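Local coordinates for protein phospho-2-dehydro-3-deoxyheptonate aldolase (Francisella tularensis, PDB 3TQK) that probably catalyses the condensation of phosphoenolpyruvate with D-erythrose 4-phosphate to give DAHP, the first committed step toward chorismate, at residues G188-A193 against D245-K250; F239-V244 against K288-I293; V260-D263 against G267-Q270. All coordinates share one frame; numbering follows the deposited sequence.

Interaction 1: residues G188-A193 against D245-K250; sequences GDVQVA and DDCIAK
K250 lies across Q191, and V190 packs on C247, where two neighbouring outer helices of the TIM barrel meet. Helix 191-200 follows strand 179-183, and helix 241-253 follows strand 226-230. The contact therefore joins successive beta-alpha units on the outside of the barrel.

K250 can be followed outward from its backbone. K250 CB lies 4.1 Å from Q191 OE1. CG is closer, 3.6 Å from Q191 OE1. CD passes the same oxygen and lies 4.2 Å from V190 CG1. CE is again near Q191 OE1 and lies 4.0 Å from Q191 CB. The two side chains thus pass at a slant, with the amide oxygen lying along the aliphatic part of the lysine. The chain is extended up to CE and then bends (chi4 80°). This bend takes NZ back to D246, one turn earlier on its own helix. There K250 NZ forms a salt bridge with D246 OD2 at 2.7 Å, on the syn lone pair, and a weak bond with D246 OD1.

The amide of Q191 is also held on its nitrogen side. Q191 NE2 bonds to D195 OD1, one turn on in its own helix, and to a water at 2.9 Å. That water donates to K250 O, so it bridges the two helices.

On the barrel side of the lysine is a small apolar contact. V190 CG1 sits anti to its backbone N (chi1 174°) and meets C247 SG at 3.7 Å. V190 also touches L230, and C247 touches V228, both on strand 226-230.

At the turn before helix 191-200, D189 OD1 caps the chain by accepting from V192 N at 3.1 Å; the N-H reaches D189 OD1 from the oxygen's anti side, 28° out of the carboxylate plane.

Interaction 2: residues F239-V244 against K288-I293; sequences FSKEHV and KHSNDI
D292 OD2 and K241 NZ are joined by one water. The water donates to D292 OD2 at 2.6 Å and accepts from K241 NZ at 3.0 Å. K241 NZ and D292 OD2 are 4.7 Å apart, too far for direct contact, and the water links the opposite charges. K241 reaches this point with CG anti to its backbone N and a bend at chi2 (68°). K241 NZ also comes to 3.6 Å from S290 CB.

S290 OG accepts from D292 N at 3.2 Å, which makes an ST turn and ties S290 to the backbone of D292.

An apolar contact lies beside the polar one. V244 CG1 meets D292 CB at 4.0 Å and I293 CG1 at 4.1 Å. The V244 and I293 side chains cross at about a right angle.

The contact sits on the outside of the TIM barrel, where the start of helix 241-253, just after its N-cap residue S240, meets the link from helix 276-289 into strand 293-299. V244 and I293 both pack on I262 of strand 260-263 and on Q286 of helix 276-289. R344 of helix 327-344 bonds I293 O.

Interaction 3: residues V260-D263 against G267-Q270; sequences VMID and GNSQ
N268 packs against D263 and I262 at the C-terminal end of a TIM-barrel strand, the end where the manganese site lies. Strand 260-263 is the seventh of the eight strands. Helix 266-269 is a short helix in the segment just after it.

In the first shell, N268 CB lies 3.3 Å from D263 O. The amide end of N268 continues past that carbonyl to I262 CG2. CG2 is anti to the backbone N of I262, and this branch is the one that meets N268. The I262 and N268 side chains cross at about a right angle.

Further out, I262 also packs on F239, on the helix-facing side of the sheet, and N268 touches P237 and F239. The backbone of I262 bonds to G295 and that of M261 to V228 and L230, so both neighbouring strands hold this one.

The nearest atom of the D263 side chain is about 7 Å from the manganese ion. D263 bonds the manganese ligand H266, which puts it in the second shell of the metal. Its carboxylate is gripped on both oxygens: OD1 accepts from S265 N, while OD2 takes a salt bridge from K183 NZ and a hydrogen bond from H266 ND1.

How the interactions relate
The three contacts lie on the same side of the chain's centre, with their own centres 12 to 13 Å apart. Interactions 1 and 2 use successive parts of helix 241-253, and I248 CG1 packs on D292 CG at 3.9 Å. Strand 260-263 of interaction 3 touches both. V260 CG2 meets I248 CD1 at 3.8 Å on the side of interaction 1. I262 CD1 meets I293 CD1 at 3.6 Å on the side of interaction 2, where V260 N probably also bonds to D292 O at 3.0 Å. Only interaction 3 borders the manganese site. Interactions 1 and 2 lie on the outer layer of the barrel, away from the metal.

Interaction 1: residues G188-A193 against D245-K250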
ATOM      1  N   GLY A 188       9.712  -2.690 -11.983  1.00 34.71           N
ATOM      2  CA  GLY A 188      10.737  -1.823 -12.556  1.00 34.66           C
ATOM      3  C   GLY A 188      10.265  -0.419 -12.906  1.00 33.92           C
ATOM      4  O   GLY A 188      11.080   0.410 -13.286  1.00 33.66           O
ATOM      5  N   ASP A 189       8.965  -0.143 -12.763  1.00 33.69           N
ATOM      6  CA  ASP A 189       8.379   1.138 -13.200  1.00 33.54           C
ATOM      7  C   ASP A 189       8.856   2.306 -12.334  1.00 30.93           C
ATOM      8  O   ASP A 189       8.598   2.339 -11.140  1.00 29.72           O
ATOM      9  CB  ASP A 189       6.837   1.081 -13.192  1.00 33.89           C
ATOM     10  CG  ASP A 189       6.198   2.222 -13.988  1.00 36.56           C
ATOM     11  OD1 ASP A 189       6.356   3.394 -13.617  1.00 37.83           O
ATOM     12  OD2 ASP A 189       5.529   1.951 -15.004  1.00 43.48           O
ATOM     13  N   VAL A 190       9.521   3.270 -12.964  1.00 30.40           N
ATOM     14  CA  VAL A 190      10.054   4.457 -12.289  1.00 28.30           C
ATOM     15  C   VAL A 190       9.026   5.591 -12.259  1.00 27.34           C
ATOM     16  O   VAL A 190       9.043   6.434 -11.358  1.00 26.28           O
ATOM     17  CB  VAL A 190      11.336   4.940 -12.988  1.00 28.80           C
ATOM     18  CG1 VAL A 190      11.839   6.265 -12.382  1.00 27.80           C
ATOM     19  CG2 VAL A 190      12.405   3.855 -12.920  1.00 28.56           C
ATOM     20  N   GLN A 191       8.114   5.598 -13.221  1.00 28.04           N
ATOM     21  CA  GLN A 191       7.114   6.660 -13.298  1.00 27.73           C
ATOM     22  C   GLN A 191       6.287   6.731 -12.021  1.00 26.38           C
ATOM     23  O   GLN A 191       6.050   7.823 -11.501  1.00 25.35           O
ATOM     24  CB  GLN A 191       6.200   6.493 -14.521  1.00 29.14           C
ATOM     25  CG  GLN A 191       5.217   7.651 -14.729  1.00 29.41           C
ATOM     26  CD  GLN A 191       5.920   8.979 -14.976  1.00 30.03           C
ATOM     27  OE1 GLN A 191       6.643   9.134 -15.960  1.00 32.16           O
ATOM     28  NE2 GLN A 191       5.715   9.940 -14.083  1.00 27.68           N
ATOM     29  N   VAL A 192       5.859   5.571 -11.511  1.00 26.28           N
ATOM     30  CA  VAL A 192       5.077   5.543 -10.283  1.00 24.97           C
ATOM     31  C   VAL A 192       5.831   6.128  -9.100  1.00 23.43           C
ATOM     32  O   VAL A 192       5.215   6.734  -8.234  1.00 22.98           O
ATOM     33  CB  VAL A 192       4.538   4.131  -9.948  1.00 25.49           C
ATOM     34  CG1 VAL A 192       3.592   3.682 -11.049  1.00 26.31           C
ATOM     35  CG2 VAL A 192       5.664   3.123  -9.750  1.00 25.20           C
ATOM     36  N   ALA A 193       7.152   5.966  -9.047  1.00 23.24           N
ATOM     37  CA  ALA A 193       7.936   6.566  -7.955  1.00 21.97           C
ATOM     38  C   ALA A 193       8.017   8.078  -8.115  1.00 21.85           C
ATOM     39  O   ALA A 193       7.956   8.800  -7.120  1.00 20.91           O
ATOM     40  CB  ALA A 193       9.340   5.966  -7.876  1.00 21.94           C
ATOM     41  N   ASP A 245      19.344   9.040 -16.558  1.00 34.94           N
ATOM     42  CA  ASP A 245      18.871  10.123 -17.443  1.00 35.43           C
ATOM     43  C   ASP A 245      17.351  10.090 -17.602  1.00 35.28           C
ATOM     44  O   ASP A 245      16.708  11.136 -17.572  1.00 34.78           O
ATOM     45  CB  ASP A 245      19.500  10.044 -18.857  1.00 37.75           C
ATOM     46  CG  ASP A 245      20.976  10.428 -18.893  1.00 38.15           C
ATOM     47  OD1 ASP A 245      21.481  11.056 -17.947  1.00 37.65           O
ATOM     48  OD2 ASP A 245      21.639  10.099 -19.898  1.00 41.28           O
ATOM     49  N   ASP A 246      16.789   8.892 -17.787  1.00 36.03           N
ATOM     50  CA  ASP A 246      15.343   8.720 -17.973  1.00 36.08           C
ATOM     51  C   ASP A 246      14.587   9.162 -16.737  1.00 34.31           C
ATOM     52  O   ASP A 246      13.553   9.835 -16.833  1.00 34.10           O
ATOM     53  CB  ASP A 246      15.009   7.257 -18.272  1.00 37.27           C
ATOM     54  CG  ASP A 246      13.501   6.992 -18.351  1.00 38.15           C
ATOM     55  OD1 ASP A 246      12.903   7.188 -19.427  1.00 41.31           O
ATOM     56  OD2 ASP A 246      12.912   6.570 -17.340  1.00 38.29           O
ATOM     57  N   CYS A 247      15.102   8.764 -15.576  1.00 33.10           N
ATOM     58  CA  CYS A 247      14.492   9.130 -14.304  1.00 31.34           C
ATOM     59  C   CYS A 247      14.500  10.650 -14.131  1.00 30.91           C
ATOM     60  O   CYS A 247      13.471  11.245 -13.782  1.00 30.09           O
ATOM     61  CB  CYS A 247      15.225   8.452 -13.137  1.00 30.55           C
ATOM     62  SG  CYS A 247      14.460   8.716 -11.532  1.00 26.83           S
ATOM     63  N   ILE A 248      15.661  11.259 -14.377  1.00 31.28           N
ATOM     64  CA  ILE A 248      15.803  12.720 -14.341  1.00 31.54           C
ATOM     65  C   ILE A 248      14.824  13.404 -15.303  1.00 32.98           C
ATOM     66  O   ILE A 248      14.171  14.379 -14.918  1.00 33.07           O
ATOM     67  CB  ILE A 248      17.267  13.176 -14.652  1.00 32.12           C
ATOM     68  CG1 ILE A 248      18.199  12.798 -13.501  1.00 31.38           C
ATOM     69  CG2 ILE A 248      17.338  14.673 -14.864  1.00 31.68           C
ATOM     70  CD1 ILE A 248      17.877  13.494 -12.174  1.00 29.62           C
ATOM     71  N   ALA A 249      14.694  12.882 -16.527  1.00 34.50           N
ATOM     72  CA  ALA A 249      13.723  13.425 -17.486  1.00 35.94           C
ATOM     73  C   ALA A 249      12.295  13.351 -16.943  1.00 35.52           C
ATOM     74  O   ALA A 249      11.518  14.297 -17.097  1.00 36.03           O
ATOM     75  CB  ALA A 249      13.817  12.715 -18.844  1.00 37.55           C
ATOM     76  N   LYS A 250      11.958  12.232 -16.300  1.00 34.99           N
ATOM     77  CA  LYS A 250      10.615  12.034 -15.751  1.00 34.21           C
ATOM     78  C   LYS A 250      10.348  13.034 -14.627  1.00 33.11           C
ATOM     79  O   LYS A 250       9.276  13.656 -14.577  1.00 33.01           O
ATOM     80  CB  LYS A 250      10.427  10.590 -15.267  1.00 33.80           C
ATOM     81  CG  LYS A 250      10.193   9.560 -16.389  1.00 35.14           C
ATOM     82  CD  LYS A 250      10.197   8.127 -15.829  1.00 34.74           C
ATOM     83  CE  LYS A 250       9.492   7.098 -16.739  1.00 36.97           C
ATOM     84  NZ  LYS A 250      10.281   6.578 -17.901  1.00 37.04           N
TER
HETATM   85  O   HOH W   1       6.479  12.611 -14.731  1.00 21.62           O

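Interaction 2: residues F239-V244 against K288-I293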
ATOM      1  N   PHE A 239      20.403   0.801 -12.769  1.00 36.32           N
ATOM      2  CA  PHE A 239      21.473   1.618 -12.196  1.00 35.57           C
ATOM      3  C   PHE A 239      22.278   2.364 -13.256  1.00 37.11           C
ATOM      4  O   PHE A 239      22.999   3.299 -12.918  1.00 36.62           O
ATOM      5  CB  PHE A 239      22.416   0.763 -11.331  1.00 35.99           C
ATOM      6  CG  PHE A 239      23.140  -0.322 -12.089  1.00 37.24           C
ATOM      7  CD1 PHE A 239      22.696  -1.634 -12.041  1.00 37.65           C
ATOM      8  CD2 PHE A 239      24.266  -0.030 -12.842  1.00 38.24           C
ATOM      9  CE1 PHE A 239      23.355  -2.637 -12.736  1.00 39.80           C
ATOM     10  CE2 PHE A 239      24.928  -1.023 -13.548  1.00 40.31           C
ATOM     11  CZ  PHE A 239      24.470  -2.331 -13.493  1.00 41.38           C
ATOM     12  N   SER A 240      22.160   1.959 -14.524  1.00 39.12           N
ATOM     13  CA  SER A 240      22.962   2.542 -15.605  1.00 40.93           C
ATOM     14  C   SER A 240      22.638   4.001 -15.899  1.00 40.29           C
ATOM     15  O   SER A 240      21.581   4.502 -15.541  1.00 38.93           O
ATOM     16  CB  SER A 240      22.792   1.744 -16.906  1.00 43.32           C
ATOM     17  OG  SER A 240      21.554   2.043 -17.536  1.00 43.49           O
ATOM     18  N   LYS A 241      23.568   4.658 -16.584  1.00 41.96           N
ATOM     19  CA  LYS A 241      23.418   6.043 -17.040  1.00 41.94           C
ATOM     20  C   LYS A 241      22.111   6.255 -17.809  1.00 42.20           C
ATOM     21  O   LYS A 241      21.380   7.205 -17.531  1.00 40.96           O
ATOM     22  CB  LYS A 241      24.629   6.426 -17.907  1.00 43.68           C
ATOM     23  CG  LYS A 241      24.623   7.843 -18.493  1.00 44.26           C
ATOM     24  CD  LYS A 241      24.785   8.926 -17.445  1.00 43.39           C
ATOM     25  CE  LYS A 241      25.265  10.235 -18.085  1.00 45.18           C
ATOM     26  NZ  LYS A 241      25.469  11.339 -17.096  1.00 43.97           N
ATOM     27  N   GLU A 242      21.837   5.369 -18.767  1.00 44.14           N
ATOM     28  CA  GLU A 242      20.587   5.365 -19.543  1.00 45.02           C
ATOM     29  C   GLU A 242      19.369   5.537 -18.622  1.00 42.43           C
ATOM     30  O   GLU A 242      18.523   6.406 -18.843  1.00 42.03           O
ATOM     31  CB  GLU A 242      20.492   4.044 -20.342  1.00 47.79           C
ATOM     32  CG  GLU A 242      19.232   3.849 -21.219  1.00 51.24           C
ATOM     33  CD  GLU A 242      18.715   2.378 -21.269  1.00 55.45           C
ATOM     34  OE1 GLU A 242      19.429   1.497 -21.826  1.00 57.40           O
ATOM     35  OE2 GLU A 242      17.579   2.122 -20.764  1.00 54.85           O
ATOM     36  N   HIS A 243      19.310   4.716 -17.576  1.00 40.66           N
ATOM     37  CA  HIS A 243      18.187   4.691 -16.639  1.00 38.10           C
ATOM     38  C   HIS A 243      18.138   5.941 -15.748  1.00 36.10           C
ATOM     39  O   HIS A 243      17.054   6.431 -15.386  1.00 35.09           O
ATOM     40  CB  HIS A 243      18.266   3.426 -15.766  1.00 37.60           C
ATOM     41  CG  HIS A 243      17.953   2.161 -16.502  1.00 38.84           C
ATOM     42  ND1 HIS A 243      18.932   1.323 -17.000  1.00 40.48           N
ATOM     43  CD2 HIS A 243      16.768   1.603 -16.847  1.00 38.42           C
ATOM     44  CE1 HIS A 243      18.360   0.305 -17.618  1.00 42.10           C
ATOM     45  NE2 HIS A 243      17.046   0.451 -17.538  1.00 40.62           N
ATOM     46  N   VAL A 244      19.306   6.454 -15.386  1.00 35.14           N
ATOM     47  CA  VAL A 244      19.369   7.643 -14.548  1.00 33.17           C
ATOM     48  C   VAL A 244      18.891   8.877 -15.313  1.00 33.25           C
ATOM     49  O   VAL A 244      18.109   9.657 -14.777  1.00 32.23           O
ATOM     50  CB  VAL A 244      20.786   7.862 -13.974  1.00 33.04           C
ATOM     51  CG1 VAL A 244      20.848   9.167 -13.199  1.00 30.44           C
ATOM     52  CG2 VAL A 244      21.176   6.677 -13.086  1.00 31.51           C
ATOM     53  N   LYS A 288      31.393  10.732 -11.120  1.00 36.51           N
ATOM     54  CA  LYS A 288      32.525  11.547 -11.543  1.00 38.07           C
ATOM     55  C   LYS A 288      32.181  12.602 -12.601  1.00 38.32           C
ATOM     56  O   LYS A 288      32.813  13.658 -12.643  1.00 38.69           O
ATOM     57  CB  LYS A 288      33.648  10.639 -12.049  1.00 39.99           C
ATOM     58  CG  LYS A 288      34.492  10.085 -10.924  1.00 41.50           C
ATOM     59  CD  LYS A 288      34.807   8.598 -11.034  1.00 43.66           C
ATOM     60  CE  LYS A 288      36.055   8.289 -11.792  1.00 45.52           C
ATOM     61  NZ  LYS A 288      36.639   7.029 -11.266  1.00 47.29           N
ATOM     62  N   HIS A 289      31.179  12.335 -13.434  1.00 38.34           N
ATOM     63  CA  HIS A 289      30.901  13.185 -14.602  1.00 39.26           C
ATOM     64  C   HIS A 289      29.519  13.858 -14.619  1.00 37.60           C
ATOM     65  O   HIS A 289      29.187  14.583 -15.562  1.00 38.48           O
ATOM     66  CB  HIS A 289      31.104  12.359 -15.873  1.00 41.22           C
ATOM     67  CG  HIS A 289      32.527  11.937 -16.086  1.00 44.68           C
ATOM     68  ND1 HIS A 289      32.918  10.615 -16.106  1.00 47.25           N
ATOM     69  CD2 HIS A 289      33.655  12.667 -16.270  1.00 46.97           C
ATOM     70  CE1 HIS A 289      34.223  10.548 -16.308  1.00 49.02           C
ATOM     71  NE2 HIS A 289      34.695  11.779 -16.408  1.00 49.30           N
ATOM     72  N   SER A 290      28.730  13.632 -13.573  1.00 35.51           N
ATOM     73  CA  SER A 290      27.389  14.178 -13.470  1.00 33.71           C
ATOM     74  C   SER A 290      26.988  14.268 -11.994  1.00 31.92           C
ATOM     75  O   SER A 290      27.388  13.436 -11.185  1.00 31.23           O
ATOM     76  CB  SER A 290      26.418  13.289 -14.245  1.00 34.11           C
ATOM     77  OG  SER A 290      25.069  13.610 -13.972  1.00 32.48           O
ATOM     78  N   ASN A 291      26.213  15.296 -11.653  1.00 30.66           N
ATOM     79  CA  ASN A 291      25.732  15.488 -10.298  1.00 29.24           C
ATOM     80  C   ASN A 291      24.300  14.938 -10.138  1.00 28.08           C
ATOM     81  O   ASN A 291      23.635  15.251  -9.159  1.00 26.94           O
ATOM     82  CB  ASN A 291      25.798  16.981  -9.903  1.00 28.88           C
ATOM     83  CG  ASN A 291      27.232  17.458  -9.569  1.00 29.95           C
ATOM     84  OD1 ASN A 291      28.196  17.060 -10.208  1.00 32.40           O
ATOM     85  ND2 ASN A 291      27.356  18.329  -8.575  1.00 29.63           N
ATOM     86  N   ASP A 292      23.840  14.119 -11.087  1.00 28.20           N
ATOM     87  CA  ASP A 292      22.472  13.563 -11.049  1.00 27.41           C
ATOM     88  C   ASP A 292      22.240  12.542  -9.934  1.00 26.48           C
ATOM     89  O   ASP A 292      21.144  12.483  -9.369  1.00 25.15           O
ATOM     90  CB  ASP A 292      22.110  12.883 -12.377  1.00 28.31           C
ATOM     91  CG  ASP A 292      21.908  13.871 -13.523  1.00 28.69           C
ATOM     92  OD1 ASP A 292      21.588  15.052 -13.284  1.00 27.55           O
ATOM     93  OD2 ASP A 292      22.036  13.436 -14.681  1.00 27.73           O
ATOM     94  N   ILE A 293      23.245  11.706  -9.676  1.00 26.92           N
ATOM     95  CA  ILE A 293      23.187  10.730  -8.595  1.00 26.19           C
ATOM     96  C   ILE A 293      23.707  11.422  -7.350  1.00 25.59           C
ATOM     97  O   ILE A 293      24.819  11.953  -7.358  1.00 26.14           O
ATOM     98  CB  ILE A 293      24.046   9.479  -8.894  1.00 27.24           C
ATOM     99  CG1 ILE A 293      23.574   8.779 -10.179  1.00 28.10           C
ATOM    100  CG2 ILE A 293      23.992   8.505  -7.723  1.00 26.10           C
ATOM    101  CD1 ILE A 293      24.560   7.723 -10.754  1.00 26.51           C
TER
HETATM  102  O   HOH W   2      22.832  11.176 -15.632  1.00 11.40           O

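Interaction 3: residues V260-D263 against G267-Q270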
ATOM      1  N   VAL A 260      18.763  11.701  -7.748  1.00 24.84           N
ATOM      2  CA  VAL A 260      18.500  10.263  -7.760  1.00 25.00           C
ATOM      3  C   VAL A 260      19.403   9.520  -6.786  1.00 24.47           C
ATOM      4  O   VAL A 260      20.602   9.788  -6.715  1.00 24.91           O
ATOM      5  CB  VAL A 260      18.752   9.691  -9.179  1.00 26.44           C
ATOM      6  CG1 VAL A 260      18.673   8.182  -9.186  1.00 26.85           C
ATOM      7  CG2 VAL A 260      17.763  10.287 -10.183  1.00 27.64           C
HETATM    8  N   MSE A 261      18.814   8.593  -6.041  1.00 23.50           N
HETATM    9  CA  MSE A 261      19.549   7.627  -5.237  1.00 23.39           C
HETATM   10  C   MSE A 261      19.479   6.251  -5.910  1.00 24.26           C
HETATM   11  O   MSE A 261      18.435   5.884  -6.465  1.00 23.92           O
HETATM   12  CB  MSE A 261      18.955   7.542  -3.827  1.00 22.45           C
HETATM   13  CG  MSE A 261      19.504   6.381  -2.980  1.00 23.91           C
HETATM   14 SE   MSE A 261      18.800   6.369  -1.167  1.00 24.74          SE
HETATM   15  CE  MSE A 261      19.605   8.026  -0.470  1.00 22.49           C
ATOM     16  N   ILE A 262      20.568   5.480  -5.839  1.00 24.85           N
ATOM     17  CA  ILE A 262      20.587   4.136  -6.411  1.00 26.39           C
ATOM     18  C   ILE A 262      20.888   3.057  -5.359  1.00 27.00           C
ATOM     19  O   ILE A 262      21.884   3.115  -4.654  1.00 27.06           O
ATOM     20  CB  ILE A 262      21.591   4.031  -7.581  1.00 27.70           C
ATOM     21  CG1 ILE A 262      21.365   5.175  -8.576  1.00 27.12           C
ATOM     22  CG2 ILE A 262      21.450   2.676  -8.287  1.00 29.01           C
ATOM     23  CD1 ILE A 262      22.269   5.161  -9.774  1.00 28.13           C
ATOM     24  N   ASP A 263      20.013   2.069  -5.268  1.00 27.97           N
ATOM     25  CA  ASP A 263      20.227   0.912  -4.400  1.00 29.15           C
ATOM     26  C   ASP A 263      21.207  -0.009  -5.101  1.00 31.59           C
ATOM     27  O   ASP A 263      20.928  -0.450  -6.206  1.00 33.09           O
ATOM     28  CB  ASP A 263      18.895   0.192  -4.169  1.00 28.64           C
ATOM     29  CG  ASP A 263      18.953  -0.838  -3.032  1.00 30.03           C
ATOM     30  OD1 ASP A 263      20.063  -1.272  -2.652  1.00 30.74           O
ATOM     31  OD2 ASP A 263      17.868  -1.220  -2.523  1.00 30.11           O
ATOM     32  N   GLY A 267      17.081  -5.618  -6.326  1.00 39.63           N
ATOM     33  CA  GLY A 267      16.930  -5.865  -7.760  1.00 41.32           C
ATOM     34  C   GLY A 267      18.135  -5.513  -8.618  1.00 42.43           C
ATOM     35  O   GLY A 267      18.321  -6.092  -9.695  1.00 44.40           O
ATOM     36  N   ASN A 268      18.959  -4.569  -8.170  1.00 41.39           N
ATOM     37  CA  ASN A 268      20.113  -4.148  -8.980  1.00 42.39           C
ATOM     38  C   ASN A 268      21.300  -5.115  -8.891  1.00 44.66           C
ATOM     39  O   ASN A 268      21.994  -5.345  -9.884  1.00 46.07           O
ATOM     40  CB  ASN A 268      20.541  -2.712  -8.632  1.00 40.38           C
ATOM     41  CG  ASN A 268      19.719  -1.663  -9.359  1.00 38.06           C
ATOM     42  OD1 ASN A 268      19.496  -0.560  -8.855  1.00 36.55           O
ATOM     43  ND2 ASN A 268      19.272  -2.000 -10.548  1.00 34.90           N
ATOM     44  N   SER A 269      21.529  -5.675  -7.707  1.00 45.16           N
ATOM     45  CA  SER A 269      22.529  -6.733  -7.544  1.00 47.75           C
ATOM     46  C   SER A 269      21.923  -8.096  -7.874  1.00 50.00           C
ATOM     47  O   SER A 269      22.633  -9.107  -7.920  1.00 52.21           O
ATOM     48  CB  SER A 269      23.099  -6.737  -6.120  1.00 46.98           C
ATOM     49  OG  SER A 269      22.182  -7.266  -5.177  1.00 45.48           O
ATOM     50  N   GLN A 270      20.610  -8.106  -8.113  1.00 50.13           N
ATOM     51  CA  GLN A 270      19.819  -9.327  -8.312  1.00 52.14           C
ATOM     52  C   GLN A 270      19.956 -10.267  -7.109  1.00 52.88           C
ATOM     53  O   GLN A 270      20.053 -11.481  -7.257  1.00 55.11           O
ATOM     54  CB  GLN A 270      20.187 -10.005  -9.644  1.00 54.87           C
ATOM     55  CG  GLN A 270      19.794  -9.164 -10.865  1.00 55.33           C
ATOM     56  CD  GLN A 270      20.436  -9.633 -12.162  1.00 59.04           C
ATOM     57  OE1 GLN A 270      21.665  -9.726 -12.272  1.00 60.92           O
ATOM     58  NE2 GLN A 270      19.605  -9.906 -13.160  1.00 60.24           N
TER